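Local coordinates for protein diaminopimelate decarboxylase (PDB 2P3E) that probably catalyses the pyridoxal-phosphate-dependent decarboxylation of meso-diaminopimelate to L-lysine, the last step of lysine biosynthesis by the diaminopimelate route, at residues 118-123 / 139-144; 133-138 / 151-156; 5-10 / 323-328; 42-47 / 286-291. All coordinates share one frame; numbering follows the deposited sequence.

Contact 1 (118-123 / 139-144)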
loop_
_atom_site.group_PDB
_atom_site.type_symbol
_atom_site.label_atom_id
_atom_site.label_comp_id
_atom_site.label_asym_id
_atom_site.label_seq_id
_atom_site.Cartn_x
_atom_site.Cartn_y
_atom_site.Cartn_z
ATOM N N ASP B 118 8.283 -25.353 -3.209
ATOM C CA ASP B 118 8.276 -25.364 -1.750
ATOM C C ASP B 118 7.010 -25.997 -1.171
ATOM O O ASP B 118 7.075 -26.767 -0.206
ATOM C CB ASP B 118 8.457 -23.944 -1.211
ATOM C CG ASP B 118 9.876 -23.422 -1.403
ATOM O OD1 ASP B 118 10.764 -24.175 -1.872
ATOM O OD2 ASP B 118 10.106 -22.242 -1.081
ATOM N N ALA B 119 5.857 -25.668 -1.753
ATOM C CA ALA B 119 4.591 -26.188 -1.249
ATOM C C ALA B 119 4.442 -27.688 -1.547
ATOM O O ALA B 119 3.970 -28.439 -0.717
ATOM C CB ALA B 119 3.413 -25.395 -1.822
ATOM N N VAL B 120 4.834 -28.109 -2.742
ATOM C CA VAL B 120 4.779 -29.541 -3.099
ATOM C C VAL B 120 5.692 -30.306 -2.148
ATOM O O VAL B 120 5.278 -31.283 -1.532
ATOM C CB VAL B 120 5.146 -29.783 -4.585
ATOM C CG1 VAL B 120 5.363 -31.271 -4.874
ATOM C CG2 VAL B 120 4.048 -29.234 -5.484
ATOM N N ASP B 121 6.923 -29.820 -2.010
ATOM C CA ASP B 121 7.891 -30.386 -1.062
ATOM C C ASP B 121 7.388 -30.440 0.380
ATOM O O ASP B 121 7.661 -31.413 1.107
ATOM C CB ASP B 121 9.204 -29.605 -1.134
ATOM C CG ASP B 121 10.399 -30.483 -0.883
ATOM O OD1 ASP B 121 10.835 -30.545 0.282
ATOM O OD2 ASP B 121 10.879 -31.132 -1.836
ATOM N N SER B 122 6.638 -29.408 0.794
ATOM C CA SER B 122 6.075 -29.360 2.125
ATOM C C SER B 122 4.905 -30.335 2.296
ATOM O O SER B 122 4.432 -30.514 3.406
ATOM C CB SER B 122 5.624 -27.936 2.481
ATOM O OG SER B 122 6.736 -27.045 2.499
ATOM N N GLU B 123 4.457 -30.954 1.200
ATOM C CA GLU B 123 3.303 -31.872 1.236
ATOM C C GLU B 123 2.041 -31.216 1.846
ATOM O O GLU B 123 1.418 -31.755 2.762
ATOM C CB GLU B 123 3.672 -33.180 1.966
ATOM C CG GLU B 123 4.762 -33.994 1.268
ATOM C CD GLU B 123 4.252 -34.860 0.093
ATOM O OE1 GLU B 123 3.058 -34.796 -0.294
ATOM O OE2 GLU B 123 5.063 -35.631 -0.451
ATOM N N ASN B 139 2.106 -30.481 -12.103
ATOM C CA ASN B 139 2.390 -31.870 -12.471
ATOM C C ASN B 139 3.885 -32.042 -12.797
ATOM O O ASN B 139 4.513 -33.018 -12.376
ATOM C CB ASN B 139 1.523 -32.287 -13.661
ATOM C CG ASN B 139 1.688 -33.757 -14.026
ATOM O OD1 ASN B 139 1.422 -34.650 -13.217
ATOM N ND2 ASN B 139 2.121 -34.009 -15.258
ATOM N N GLU B 140 4.439 -31.088 -13.541
ATOM C CA GLU B 140 5.865 -31.118 -13.901
ATOM C C GLU B 140 6.754 -31.052 -12.661
ATOM O O GLU B 140 7.692 -31.849 -12.518
ATOM C CB GLU B 140 6.199 -30.001 -14.900
ATOM C CG GLU B 140 7.661 -30.004 -15.404
ATOM C CD GLU B 140 7.824 -29.341 -16.774
ATOM O OE1 GLU B 140 7.066 -28.390 -17.089
ATOM N N ILE B 141 6.436 -30.116 -11.762
ATOM C CA ILE B 141 7.158 -29.910 -10.496
ATOM C C ILE B 141 7.070 -31.102 -9.542
ATOM O O ILE B 141 8.088 -31.506 -8.956
ATOM C CB ILE B 141 6.682 -28.626 -9.764
ATOM C CG1 ILE B 141 7.171 -27.379 -10.519
ATOM C CG2 ILE B 141 7.150 -28.634 -8.307
ATOM C CD1 ILE B 141 6.440 -26.081 -10.173
ATOM N N ALA B 142 5.869 -31.667 -9.390
ATOM C CA ALA B 142 5.665 -32.841 -8.547
ATOM C C ALA B 142 6.495 -34.026 -9.048
ATOM O O ALA B 142 7.215 -34.645 -8.275
ATOM C CB ALA B 142 4.176 -33.204 -8.458
ATOM N N GLY B 143 6.410 -34.309 -10.346
ATOM C CA GLY B 143 7.266 -35.309 -10.990
ATOM C C GLY B 143 8.746 -35.147 -10.661
ATOM O O GLY B 143 9.404 -36.109 -10.263
ATOM N N LYS B 144 9.247 -33.915 -10.788
ATOM C CA LYS B 144 10.656 -33.602 -10.527
ATOM C C LYS B 144 11.072 -33.871 -9.080
ATOM O O LYS B 144 12.242 -34.158 -8.806
ATOM C CB LYS B 144 10.973 -32.152 -10.913
ATOM C CG LYS B 144 11.110 -31.912 -12.405
#
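Val120 and Ala142 bring the two backbones closest, with Val120 CA 6.4 Å from Ala142 CA. Residues 118-121 belong to the C-terminal part of helix 113-121, and 139-144 lie within another helix. Beyond the first, Glu123, with positive phi (55°), gives a Schellman motif, Glu123 N bonding back to Val120 O. Ser122 adds a second grip on this end: its N and its OG reach Asp118 O from opposite faces of the peptide plane, OG at 2.7 Å from Asp118 O. Helices 113-121 and 132-145 come before and after strand 126-129 along the chain and are neighbours in the outer helical layer of the pyridoxal-binding TIM barrel. Val120 does the joining. With CG1 anti to the backbone N (chi1 168°), its two methyls spread over the neighbouring helix: CG1 rests on the backbone of Ala142, 4.0 Å from Ala142 CA, while CG2 meets Ile141 CG2 at 4.2 Å. All three residues are buried, and no hydrogen bond crosses between the segments. Phe127 of the intervening strand also packs on Val120, and at the helix end Glu123 forms a salt bridge with Arg150.

Contact 2 (133-138 / 151-156); sequences QELDVL and IAIRVN
Leu135 and Leu138 on the inner side of helix 132-145 meet Ile151 and Ile153 of strand 149-156 entirely through methyl groups. Helix and strand segments run nearly antiparallel, at 165°, with their axes 11.1 Å apart, and branched aliphatic side chains bridge that spacing. Leu135 contributes one branch, CD2, which touches both isoleucines: Ile151 CD1 lies 3.6 Å from Leu135 CD2, and Ile153 CD1 lies 4.0 Å from the same methyl. Leu135 lies roughly perpendicular to both isoleucines. Ile151 holds CG1 between its backbone N and carbonyl carbon (chi1 66°), a crowded position that sends CD1 to Leu135 and turns CG2 toward Leu138. There Leu138 CD1 sits 3.7 Å from Ile151 CG2, the two side chains lying alongside and pointing opposite ways. Leu196 of strand 196-202 continues this apolar layer by packing on both leucines.

No hydrogen bond joins the two segments; their polar groups pair with other parts of the protein. Arg154 forms a salt bridge with Glu130, and Glu134 another with Lys111. Gln133 OE1 bonds to the backbone N of Leu298 of the second subunit, placing the start of this helix at the dimer interface. Helix 132-145 packed against the strand it leads into forms the second half of a beta-alpha-beta crossover, starting from strand 126-129, the repeating element from which a TIM barrel is built.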
loop_
_atom_site.group_PDB
_atom_site.type_symbol
_atom_site.label_atom_id
_atom_site.label_comp_id
_atom_site.label_asym_id
_atom_site.label_seq_id
_atom_site.Cartn_x
_atom_site.Cartn_y
_atom_site.Cartn_z
ATOM N N GLN B 133 -2.941 -24.380 -17.124
ATOM C CA GLN B 133 -1.491 -24.311 -17.225
ATOM C C GLN B 133 -0.836 -24.617 -15.869
ATOM O O GLN B 133 0.175 -25.329 -15.804
ATOM C CB GLN B 133 -1.050 -22.960 -17.793
ATOM C CG GLN B 133 0.422 -22.915 -18.138
ATOM C CD GLN B 133 0.806 -21.708 -18.962
ATOM O OE1 GLN B 133 0.103 -20.691 -18.976
ATOM N NE2 GLN B 133 1.930 -21.818 -19.671
ATOM N N GLU B 134 -1.450 -24.119 -14.794
ATOM C CA GLU B 134 -1.044 -24.433 -13.428
ATOM C C GLU B 134 -1.094 -25.937 -13.145
ATOM O O GLU B 134 -0.217 -26.452 -12.477
ATOM C CB GLU B 134 -1.877 -23.647 -12.395
ATOM C CG GLU B 134 -1.487 -23.924 -10.927
ATOM C CD GLU B 134 -2.408 -23.260 -9.903
ATOM O OE1 GLU B 134 -3.141 -22.317 -10.278
ATOM O OE2 GLU B 134 -2.414 -23.702 -8.722
ATOM N N LEU B 135 -2.120 -26.629 -13.642
ATOM C CA LEU B 135 -2.156 -28.098 -13.569
ATOM C C LEU B 135 -0.882 -28.748 -14.168
ATOM O O LEU B 135 -0.271 -29.597 -13.538
ATOM C CB LEU B 135 -3.419 -28.650 -14.248
ATOM C CG LEU B 135 -4.786 -28.345 -13.598
ATOM C CD1 LEU B 135 -5.933 -28.706 -14.543
ATOM C CD2 LEU B 135 -4.925 -29.089 -12.303
ATOM N N ASP B 136 -0.507 -28.318 -15.369
ATOM C CA ASP B 136 0.665 -28.819 -16.095
ATOM C C ASP B 136 1.962 -28.519 -15.340
ATOM O O ASP B 136 2.835 -29.397 -15.186
ATOM C CB ASP B 136 0.717 -28.168 -17.483
ATOM C CG ASP B 136 -0.358 -28.683 -18.411
ATOM O OD1 ASP B 136 -0.769 -29.843 -18.256
ATOM O OD2 ASP B 136 -0.795 -27.928 -19.307
ATOM N N VAL B 137 2.068 -27.277 -14.862
ATOM C CA VAL B 137 3.213 -26.814 -14.072
ATOM C C VAL B 137 3.363 -27.585 -12.771
ATOM O O VAL B 137 4.456 -28.093 -12.477
ATOM C CB VAL B 137 3.143 -25.283 -13.794
ATOM C CG1 VAL B 137 4.242 -24.862 -12.807
ATOM C CG2 VAL B 137 3.248 -24.499 -15.091
ATOM N N LEU B 138 2.276 -27.681 -11.991
ATOM C CA LEU B 138 2.273 -28.473 -10.763
ATOM C C LEU B 138 2.638 -29.931 -11.015
ATOM O O LEU B 138 3.361 -30.550 -10.226
ATOM C CB LEU B 138 0.895 -28.445 -10.093
ATOM C CG LEU B 138 0.574 -27.510 -8.941
ATOM C CD1 LEU B 138 -0.832 -27.872 -8.454
ATOM C CD2 LEU B 138 1.590 -27.611 -7.801
ATOM N N ILE B 151 -4.724 -31.849 -5.458
ATOM C CA ILE B 151 -5.396 -30.693 -6.044
ATOM C C ILE B 151 -6.926 -30.646 -5.877
ATOM O O ILE B 151 -7.616 -31.679 -5.733
ATOM C CB ILE B 151 -5.067 -30.539 -7.563
ATOM C CG1 ILE B 151 -5.646 -31.721 -8.342
ATOM C CG2 ILE B 151 -3.538 -30.371 -7.801
ATOM C CD1 ILE B 151 -5.987 -31.377 -9.791
ATOM N N ALA B 152 -7.423 -29.411 -5.911
ATOM C CA ALA B 152 -8.826 -29.103 -6.131
ATOM C C ALA B 152 -8.876 -28.099 -7.261
ATOM O O ALA B 152 -7.930 -27.335 -7.460
ATOM C CB ALA B 152 -9.427 -28.494 -4.879
ATOM N N ILE B 153 -9.983 -28.068 -7.993
ATOM C CA ILE B 153 -10.199 -26.987 -8.955
ATOM C C ILE B 153 -11.025 -25.896 -8.268
ATOM O O ILE B 153 -12.031 -26.196 -7.603
ATOM C CB ILE B 153 -10.919 -27.476 -10.263
ATOM C CG1 ILE B 153 -10.098 -28.563 -10.987
ATOM C CG2 ILE B 153 -11.213 -26.294 -11.219
ATOM C CD1 ILE B 153 -8.705 -28.156 -11.348
ATOM N N ARG B 154 -10.596 -24.639 -8.428
ATOM C CA ARG B 154 -11.418 -23.531 -7.973
ATOM C C ARG B 154 -12.553 -23.278 -8.954
ATOM O O ARG B 154 -12.309 -22.906 -10.106
ATOM C CB ARG B 154 -10.633 -22.233 -7.784
ATOM C CG ARG B 154 -11.560 -21.190 -7.135
ATOM C CD ARG B 154 -10.952 -19.832 -7.087
ATOM N NE ARG B 154 -11.867 -18.820 -6.540
ATOM C CZ ARG B 154 -11.449 -17.691 -5.973
ATOM N NH1 ARG B 154 -10.146 -17.441 -5.873
ATOM N NH2 ARG B 154 -12.324 -16.811 -5.505
ATOM N N VAL B 155 -13.783 -23.464 -8.480
ATOM C CA VAL B 155 -14.967 -23.309 -9.319
ATOM C C VAL B 155 -15.751 -22.066 -8.930
ATOM O O VAL B 155 -15.812 -21.718 -7.742
ATOM C CB VAL B 155 -15.869 -24.600 -9.318
ATOM C CG1 VAL B 155 -15.036 -25.852 -9.660
ATOM C CG2 VAL B 155 -16.566 -24.804 -7.993
ATOM N N ASN B 156 -16.293 -21.382 -9.946
ATOM C CA ASN B 156 -17.166 -20.228 -9.776
ATOM C C ASN B 156 -18.614 -20.675 -9.981
ATOM O O ASN B 156 -19.045 -20.874 -11.116
ATOM C CB ASN B 156 -16.838 -19.149 -10.813
ATOM C CG ASN B 156 -15.428 -18.629 -10.698
ATOM O OD1 ASN B 156 -14.780 -18.744 -9.641
ATOM N ND2 ASN B 156 -14.929 -18.047 -11.785
#

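Contact 3 (5-10 / 323-328)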
loop_
_atom_site.group_PDB
_atom_site.type_symbol
_atom_site.label_atom_id
_atom_site.label_comp_id
_atom_site.label_asym_id
_atom_site.label_seq_id
_atom_site.Cartn_x
_atom_site.Cartn_y
_atom_site.Cartn_z
ATOM N N LYS B 5 -19.889 -2.617 22.076
ATOM C CA LYS B 5 -19.836 -4.068 22.298
ATOM C C LYS B 5 -20.309 -4.911 21.109
ATOM O O LYS B 5 -19.922 -6.077 20.977
ATOM C CB LYS B 5 -20.578 -4.449 23.592
ATOM C CG LYS B 5 -19.844 -3.983 24.863
ATOM C CD LYS B 5 -20.694 -4.185 26.116
ATOM C CE LYS B 5 -20.189 -3.312 27.273
ATOM N NZ LYS B 5 -19.193 -3.993 28.149
ATOM N N GLU B 6 -21.140 -4.322 20.250
ATOM C CA GLU B 6 -21.533 -4.954 18.994
ATOM C C GLU B 6 -20.335 -5.122 18.071
ATOM O O GLU B 6 -20.269 -6.089 17.315
ATOM C CB GLU B 6 -22.620 -4.155 18.278
ATOM C CG GLU B 6 -23.985 -4.186 18.992
ATOM C CD GLU B 6 -25.012 -3.311 18.310
ATOM O OE1 GLU B 6 -24.669 -2.544 17.387
ATOM O OE2 GLU B 6 -26.188 -3.382 18.713
ATOM N N TYR B 7 -19.399 -4.175 18.135
ATOM C CA TYR B 7 -18.141 -4.295 17.398
ATOM C C TYR B 7 -17.243 -5.339 18.038
ATOM O O TYR B 7 -16.784 -6.279 17.375
ATOM C CB TYR B 7 -17.433 -2.936 17.314
ATOM C CG TYR B 7 -18.055 -2.004 16.316
ATOM C CD1 TYR B 7 -17.799 -2.149 14.957
ATOM C CD2 TYR B 7 -18.910 -0.970 16.727
ATOM C CE1 TYR B 7 -18.380 -1.325 14.026
ATOM C CE2 TYR B 7 -19.495 -0.123 15.803
ATOM C CZ TYR B 7 -19.214 -0.298 14.448
ATOM O OH TYR B 7 -19.755 0.528 13.505
ATOM N N ASN B 8 -17.020 -5.191 19.344
ATOM C CA ASN B 8 -16.123 -6.063 20.088
ATOM C C ASN B 8 -16.552 -6.027 21.560
ATOM O O ASN B 8 -16.492 -4.967 22.194
ATOM C CB ASN B 8 -14.658 -5.606 19.923
ATOM C CG ASN B 8 -13.651 -6.580 20.528
ATOM O OD1 ASN B 8 -13.874 -7.139 21.608
ATOM N ND2 ASN B 8 -12.519 -6.788 19.831
ATOM N N PRO B 9 -17.001 -7.171 22.099
ATOM C CA PRO B 9 -17.559 -7.115 23.459
ATOM C C PRO B 9 -16.499 -6.921 24.542
ATOM O O PRO B 9 -16.851 -6.756 25.712
ATOM C CB PRO B 9 -18.259 -8.470 23.603
ATOM C CG PRO B 9 -17.530 -9.368 22.706
ATOM C CD PRO B 9 -17.055 -8.532 21.544
ATOM N N TYR B 10 -15.220 -6.911 24.152
ATOM C CA TYR B 10 -14.128 -6.594 25.082
ATOM C C TYR B 10 -13.802 -5.100 25.140
ATOM O O TYR B 10 -12.953 -4.689 25.921
ATOM C CB TYR B 10 -12.886 -7.431 24.776
ATOM C CG TYR B 10 -13.125 -8.892 25.038
ATOM C CD1 TYR B 10 -13.042 -9.391 26.346
ATOM C CD2 TYR B 10 -13.471 -9.768 24.006
ATOM C CE1 TYR B 10 -13.281 -10.705 26.620
ATOM C CE2 TYR B 10 -13.712 -11.112 24.273
ATOM C CZ TYR B 10 -13.609 -11.565 25.595
ATOM O OH TYR B 10 -13.832 -12.879 25.928
ATOM N N ASN B 323 -13.146 3.849 -0.204
ATOM C CA ASN B 323 -14.101 4.708 0.534
ATOM C C ASN B 323 -14.785 3.915 1.641
ATOM O O ASN B 323 -15.965 4.120 1.947
ATOM C CB ASN B 323 -15.118 5.406 -0.405
ATOM C CG ASN B 323 -15.979 6.472 0.317
ATOM O OD1 ASN B 323 -15.567 7.092 1.311
ATOM N ND2 ASN B 323 -17.182 6.684 -0.197
ATOM N N ALA B 324 -14.019 3.007 2.243
ATOM C CA ALA B 324 -14.516 2.110 3.265
ATOM C C ALA B 324 -14.846 2.868 4.532
ATOM O O ALA B 324 -14.151 3.833 4.895
ATOM C CB ALA B 324 -13.477 1.003 3.562
ATOM N N TYR B 325 -15.916 2.430 5.192
ATOM C CA TYR B 325 -16.311 2.953 6.483
ATOM C C TYR B 325 -15.614 2.168 7.609
ATOM O O TYR B 325 -15.765 0.934 7.734
ATOM C CB TYR B 325 -17.851 2.871 6.654
ATOM C CG TYR B 325 -18.346 3.483 7.952
ATOM C CD1 TYR B 325 -18.954 4.745 7.972
ATOM C CD2 TYR B 325 -18.166 2.824 9.172
ATOM C CE1 TYR B 325 -19.367 5.319 9.167
ATOM C CE2 TYR B 325 -18.599 3.388 10.368
ATOM C CZ TYR B 325 -19.195 4.630 10.354
ATOM O OH TYR B 325 -19.606 5.178 11.540
ATOM N N HIS B 326 -14.862 2.897 8.425
ATOM C CA HIS B 326 -14.407 2.431 9.731
ATOM C C HIS B 326 -14.964 3.388 10.795
ATOM O O HIS B 326 -14.834 4.603 10.664
ATOM C CB HIS B 326 -12.873 2.423 9.809
ATOM C CG HIS B 326 -12.241 1.317 9.018
ATOM N ND1 HIS B 326 -11.773 0.159 9.600
ATOM C CD2 HIS B 326 -12.014 1.190 7.685
ATOM C CE1 HIS B 326 -11.296 -0.644 8.659
ATOM N NE2 HIS B 326 -11.425 -0.040 7.492
ATOM N N HIS B 327 -15.576 2.823 11.823
ATOM C CA HIS B 327 -16.082 3.603 12.947
ATOM C C HIS B 327 -14.904 4.196 13.724
ATOM O O HIS B 327 -13.909 3.508 13.992
ATOM C CB HIS B 327 -16.975 2.744 13.840
ATOM C CG HIS B 327 -17.911 3.536 14.715
ATOM N ND1 HIS B 327 -18.838 4.416 14.207
ATOM C CD2 HIS B 327 -18.070 3.558 16.061
ATOM C CE1 HIS B 327 -19.517 4.967 15.203
ATOM N NE2 HIS B 327 -19.080 4.451 16.339
ATOM N N ILE B 328 -15.004 5.492 14.031
ATOM C CA ILE B 328 -13.940 6.207 14.751
ATOM C C ILE B 328 -14.528 6.883 16.003
ATOM O O ILE B 328 -15.495 7.645 15.898
ATOM C CB ILE B 328 -13.212 7.254 13.861
ATOM C CG1 ILE B 328 -12.640 6.567 12.592
ATOM C CG2 ILE B 328 -12.112 7.964 14.655
ATOM C CD1 ILE B 328 -11.899 7.492 11.639
#
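Tyr7, at the end of the N-terminal helix 3-7, reaches across to His327 with the hydroxyl end of its ring. From CB the side chain leaves with CG anti to the carbonyl carbon and beside the backbone N (chi1 -76°), which carries the far half of the ring to the 323-328 loop. CE2 is the first atom to meet a partner there, 4.0 Å from His327 CD2. CZ comes next and lies 3.8 Å from His327 CB. At the tip, Tyr7 OH is 3.6 Å from His327 CB. The ring planes are only 9° apart but slid, with centroids separated by 5.3 Å, so they overlap little. The hydroxyl is hydrogen-bonded to the backbone O of Tyr249.

Tyr325 OH and His327 ND1 lie 2.9 Å apart in a hydrogen bond; ND1 lies in plane at the edge of the Tyr325 ring, and Tyr325 CZ in plane at the edge of the imidazole, which would limit the rotation of the histidine ring. Replacing Tyr7 by an alanine would probably leave Tyr249 O without this donor and uncover the CB side of His327.

The Tyr325 side chain is about 7 Å from that of Arg318, a probable substrate-binding residue. Lys248 makes a cation-pi contact with Tyr7, and Pro251 packs on both tyrosines. Helix 3-7 is thereby joined to the loop between helix 318-322 and strand 328-330, where His327 pairs through its backbone with Leu372, just beyond strand 368-371.

Contact 4 (42-47 / 286-291); sequences NFIKER and GNAGIL
Phe43 presses its ring against the backbone of Asn287 and Ala288, at the junction where the TIM barrel of this class-II (fold type III) decarboxylase passes into its beta domain. Helix 41-54 follows directly on strand 36-40, and residues 286-291 enter strand 289-301, its antiparallel partner. The ring, set with CG anti to the backbone N (chi1 -173°), turns one face to the Asn287-Ala288 peptide. Asn287 O lies 4.1 Å above that face, over the centre of the Phe43 ring, and CE2 of Phe43 is 3.5 Å from Ala288 N. Farther out, Phe43 CZ touches Asn287 CB at 3.7 Å. The asparagine's side-chain amide stands almost perpendicular to the ring, at 88°, and is itself held by Ser373 OG at OD1 and by the backbone O of Lys248 at ND2. On the same peptide, Asn287 O accepts a hydrogen bond from Asn8 ND2, and Asn8 also packs on Phe43, so the N-terminal segment closes in beside the ring. A serine in place of Phe43 would probably open a gap against the 287-288 peptide and leave Ala288 with Ile44 alone for apolar support from this helix segment.

Ala288 also meets both helix residues: Phe43 CD2 is 3.4 Å from Ala288 CA, and Ile44 CG1 lies 3.5 Å from Ala288 CB, closer than carbons usually pack.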
loop_
_atom_site.group_PDB
_atom_site.type_symbol
_atom_site.label_atom_id
_atom_site.label_comp_id
_atom_site.label_asym_id
_atom_site.label_seq_id
_atom_site.Cartn_x
_atom_site.Cartn_y
_atom_site.Cartn_z
ATOM N N ASN B 42 -8.644 -12.583 23.267
ATOM C CA ASN B 42 -9.844 -13.377 23.517
ATOM C C ASN B 42 -10.895 -13.228 22.434
ATOM O O ASN B 42 -11.661 -14.161 22.193
ATOM C CB ASN B 42 -10.434 -13.108 24.908
ATOM C CG ASN B 42 -9.687 -13.851 25.991
ATOM O OD1 ASN B 42 -9.648 -15.084 25.991
ATOM N ND2 ASN B 42 -9.037 -13.104 26.893
ATOM N N PHE B 43 -10.941 -12.061 21.787
ATOM C CA PHE B 43 -11.812 -11.909 20.612
ATOM C C PHE B 43 -11.426 -12.877 19.499
ATOM O O PHE B 43 -12.299 -13.562 18.936
ATOM C CB PHE B 43 -11.832 -10.468 20.080
ATOM C CG PHE B 43 -12.848 -10.236 18.976
ATOM C CD1 PHE B 43 -14.153 -9.843 19.283
ATOM C CD2 PHE B 43 -12.509 -10.431 17.633
ATOM C CE1 PHE B 43 -15.093 -9.633 18.276
ATOM C CE2 PHE B 43 -13.442 -10.202 16.612
ATOM C CZ PHE B 43 -14.740 -9.804 16.945
ATOM N N ILE B 44 -10.134 -12.920 19.166
ATOM C CA ILE B 44 -9.625 -13.811 18.115
ATOM C C ILE B 44 -9.983 -15.271 18.420
ATOM O O ILE B 44 -10.537 -15.978 17.560
ATOM C CB ILE B 44 -8.098 -13.654 17.912
ATOM C CG1 ILE B 44 -7.754 -12.243 17.396
ATOM C CG2 ILE B 44 -7.576 -14.685 16.918
ATOM C CD1 ILE B 44 -6.276 -11.879 17.505
ATOM N N LYS B 45 -9.656 -15.716 19.640
ATOM C CA LYS B 45 -9.910 -17.092 20.079
ATOM C C LYS B 45 -11.394 -17.437 19.991
ATOM O O LYS B 45 -11.745 -18.523 19.531
ATOM C CB LYS B 45 -9.392 -17.339 21.517
ATOM C CG LYS B 45 -7.869 -17.272 21.700
ATOM C CD LYS B 45 -7.487 -17.209 23.198
ATOM C CE LYS B 45 -5.975 -17.309 23.414
ATOM N NZ LYS B 45 -5.670 -17.535 24.867
ATOM N N GLU B 46 -12.250 -16.519 20.432
ATOM C CA GLU B 46 -13.699 -16.749 20.464
ATOM C C GLU B 46 -14.349 -16.761 19.078
ATOM O O GLU B 46 -15.288 -17.530 18.849
ATOM C CB GLU B 46 -14.414 -15.736 21.359
ATOM C CG GLU B 46 -14.188 -16.008 22.840
ATOM C CD GLU B 46 -14.488 -14.816 23.724
ATOM O OE1 GLU B 46 -15.211 -13.894 23.292
ATOM O OE2 GLU B 46 -13.990 -14.816 24.871
ATOM N N ARG B 47 -13.861 -15.915 18.164
ATOM C CA ARG B 47 -14.313 -15.999 16.760
ATOM C C ARG B 47 -13.943 -17.336 16.125
ATOM O O ARG B 47 -14.752 -17.926 15.392
ATOM C CB ARG B 47 -13.750 -14.852 15.902
ATOM C CG ARG B 47 -14.137 -13.462 16.395
ATOM C CD ARG B 47 -15.634 -13.196 16.338
ATOM N NE ARG B 47 -16.032 -12.962 14.952
ATOM C CZ ARG B 47 -17.116 -12.291 14.570
ATOM N NH1 ARG B 47 -17.956 -11.775 15.479
ATOM N NH2 ARG B 47 -17.360 -12.142 13.270
ATOM N N GLY B 286 -10.988 -9.094 11.825
ATOM C CA GLY B 286 -11.419 -7.716 11.493
ATOM C C GLY B 286 -11.700 -6.856 12.706
ATOM O O GLY B 286 -11.056 -5.823 12.904
ATOM N N ASN B 287 -12.649 -7.292 13.536
ATOM C CA ASN B 287 -12.989 -6.508 14.736
ATOM C C ASN B 287 -12.137 -6.836 15.957
ATOM O O ASN B 287 -12.337 -6.275 17.038
ATOM C CB ASN B 287 -14.483 -6.607 15.052
ATOM C CG ASN B 287 -15.290 -5.591 14.282
ATOM O OD1 ASN B 287 -14.953 -4.405 14.269
ATOM N ND2 ASN B 287 -16.374 -6.036 13.653
ATOM N N ALA B 288 -11.173 -7.736 15.761
ATOM C CA ALA B 288 -10.190 -8.075 16.796
ATOM C C ALA B 288 -9.177 -6.951 17.002
ATOM O O ALA B 288 -8.573 -6.843 18.074
ATOM C CB ALA B 288 -9.443 -9.357 16.402
ATOM N N GLY B 289 -8.973 -6.142 15.959
ATOM C CA GLY B 289 -7.946 -5.116 15.979
ATOM C C GLY B 289 -8.514 -3.714 15.872
ATOM O O GLY B 289 -9.505 -3.477 15.162
ATOM N N ILE B 290 -7.881 -2.785 16.585
ATOM C CA ILE B 290 -8.240 -1.379 16.488
ATOM C C ILE B 290 -6.973 -0.544 16.292
ATOM O O ILE B 290 -5.883 -0.931 16.749
ATOM C CB ILE B 290 -9.081 -0.873 17.695
ATOM C CG1 ILE B 290 -8.276 -0.852 18.980
ATOM C CG2 ILE B 290 -10.354 -1.713 17.905
ATOM C CD1 ILE B 290 -9.017 -0.149 20.078
ATOM N N LEU B 291 -7.104 0.569 15.587
ATOM C CA LEU B 291 -5.969 1.429 15.317
ATOM C C LEU B 291 -6.094 2.696 16.160
ATOM O O LEU B 291 -7.097 3.418 16.063
ATOM C CB LEU B 291 -5.875 1.771 13.828
ATOM C CG LEU B 291 -4.792 2.769 13.364
ATOM C CD1 LEU B 291 -3.389 2.263 13.695
ATOM C CD2 LEU B 291 -4.938 3.019 11.848
#

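The four contacts fall into two pairs. Contacts 1 and 2 share helix 132-145 in the outer helical layer of the barrel and join directly, Val120 CG2 lying 3.7 Å from Leu138 CD2; both are away from the predicted active-site residues. Contacts 3 and 4 have centres about 11 Å apart and also touch, Tyr7 O lying 3.3 Å from Asn287 CB. This second pair lies near the probable substrate site: in contact 4 the side chain of Asn287 is about 8 Å from that of Arg282. The centres of contacts 1 and 3 are about 43 Å apart, on opposite sides of the chain's centre.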